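Local atomic coordinates of fiber protein (Raptor siadenovirus a, PDB entry 5FJL), a protein that forms the trimeric fibre that projects from the adenovirus capsid and, through its C-terminal head domain, probably attaches the virion to a host-cell receptor. Residues 137-140 with 144-147. Residues are numbered along the deposited sequence; the frame is centred on the assembly and turned at random.
Sequences LTDV and PFLV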
loop_
_atom_site.group_PDB
_atom_site.type_symbol
_atom_site.label_atom_id
_atom_site.label_comp_id
_atom_site.label_asym_id
_atom_site.label_seq_id
_atom_site.Cartn_x
_atom_site.Cartn_y
_atom_site.Cartn_z
ATOM N N LEU A 137 11.528 -0.657 12.546
ATOM C CA LEU A 137 11.283 -0.219 13.939
ATOM C C LEU A 137 12.581 -0.394 14.726
ATOM O O LEU A 137 13.427 -1.183 14.355
ATOM C CB LEU A 137 10.187 -1.053 14.569
ATOM C CG LEU A 137 8.782 -0.950 13.988
ATOM C CD1 LEU A 137 7.872 -1.949 14.688
ATOM C CD2 LEU A 137 8.225 0.460 14.119
ATOM N N THR A 138 12.738 0.368 15.792
ATOM C CA THR A 138 13.876 0.190 16.706
ATOM C C THR A 138 13.331 -0.277 18.031
ATOM O O THR A 138 12.401 0.300 18.575
ATOM C CB THR A 138 14.618 1.494 16.908
ATOM O OG1 THR A 138 15.002 2.028 15.664
ATOM C CG2 THR A 138 15.889 1.311 17.757
ATOM N N ASP A 139 13.936 -1.339 18.551
ATOM C CA ASP A 139 13.581 -1.925 19.853
ATOM C C ASP A 139 13.907 -0.905 20.946
ATOM O O ASP A 139 14.772 -0.048 20.765
ATOM C CB ASP A 139 14.401 -3.211 20.004
ATOM C CG ASP A 139 13.908 -4.163 21.101
ATOM O OD1 ASP A 139 13.705 -3.727 22.269
ATOM O OD2 ASP A 139 13.751 -5.362 20.815
ATOM N N VAL A 140 13.181 -0.974 22.066
ATOM C CA VAL A 140 13.572 -0.162 23.244
ATOM C C VAL A 140 15.061 -0.374 23.592
ATOM O O VAL A 140 15.754 0.570 23.989
ATOM C CB VAL A 140 12.677 -0.412 24.490
ATOM C CG1 VAL A 140 11.230 -0.059 24.198
ATOM C CG2 VAL A 140 12.785 -1.834 25.002
ATOM N N PRO A 144 17.865 -2.469 15.737
ATOM C CA PRO A 144 17.012 -2.253 14.532
ATOM C C PRO A 144 16.335 -3.545 14.102
ATOM O O PRO A 144 16.950 -4.621 14.092
ATOM C CB PRO A 144 17.997 -1.773 13.452
ATOM C CG PRO A 144 19.343 -2.165 13.946
ATOM C CD PRO A 144 19.298 -2.458 15.394
ATOM N N PHE A 145 15.054 -3.431 13.724
ATOM C CA PHE A 145 14.299 -4.537 13.175
ATOM C C PHE A 145 13.578 -4.124 11.894
ATOM O O PHE A 145 13.181 -2.966 11.739
ATOM C CB PHE A 145 13.198 -4.984 14.138
ATOM C CG PHE A 145 13.681 -5.878 15.248
ATOM C CD1 PHE A 145 14.180 -5.321 16.392
ATOM C CD2 PHE A 145 13.604 -7.249 15.145
ATOM C CE1 PHE A 145 14.614 -6.149 17.431
ATOM C CE2 PHE A 145 14.031 -8.082 16.166
ATOM C CZ PHE A 145 14.532 -7.511 17.304
ATOM N N LEU A 146 13.442 -5.092 11.011
ATOM C CA LEU A 146 12.417 -5.039 9.941
ATOM C C LEU A 146 11.309 -5.992 10.312
ATOM O O LEU A 146 11.549 -7.169 10.586
ATOM C CB LEU A 146 13.048 -5.433 8.606
ATOM C CG LEU A 146 12.091 -5.476 7.391
ATOM C CD1 LEU A 146 11.368 -4.154 7.178
ATOM C CD2 LEU A 146 12.838 -5.875 6.117
ATOM N N VAL A 147 10.080 -5.495 10.362
ATOM C CA VAL A 147 8.924 -6.270 10.769
ATOM C C VAL A 147 8.048 -6.485 9.554
ATOM O O VAL A 147 7.850 -5.534 8.778
ATOM C CB VAL A 147 8.115 -5.513 11.837
ATOM C CG1 VAL A 147 6.870 -6.289 12.244
ATOM C CG2 VAL A 147 9.019 -5.189 13.036
#
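OD1 of D139, whose carboxylate lies beside the ring of F145, is gripped by two backbone amides: that of D141, closing an Asx turn, and that of N76 of the second subunit. The other oxygen, OD2, accepts from the amide of G77 of that subunit and also passes 3.6 Å from CE1 of F145, a van der Waals approach oblique to the ring. Carboxylate and ring planes are 39° apart, and the two side chains run alongside each other in the same direction. CG of D139 stands opposite its backbone N (chi1 -164°), which carries the carboxylate alongside the F145 ring, with CB 3.9 Å from CE1 of F145. Aspartate suits this place because its short side chain keeps OD1 within reach of the amide of D141, two residues on, while the buried carboxylate also receives the amides of the second subunit.

L137 and F145 form an antiparallel hydrogen-bonded pair. F145 N donates to L137 O at 2.8 Å, and L137 N returns the bond to F145 O at 3.0 Å. The next pair, T138 with P144, is non-hydrogen-bonded, so a proline lacking an N-H costs nothing towards residues 137-140. On the face carrying L137, F145 and V147, CD1 of L137 meets CG2 of V147 at 3.8 Å; these branched aliphatic chains and the flat ring suit a surface that packs on L72, V74 and L79 of the second subunit.

Residues 137-140 and 144-147 thus form the loop end of an antiparallel beta hairpin in the fibre head, docked in the trimer against a neighbouring subunit's hairpin, strands 71-75 and 78-87, whose turn D139 binds.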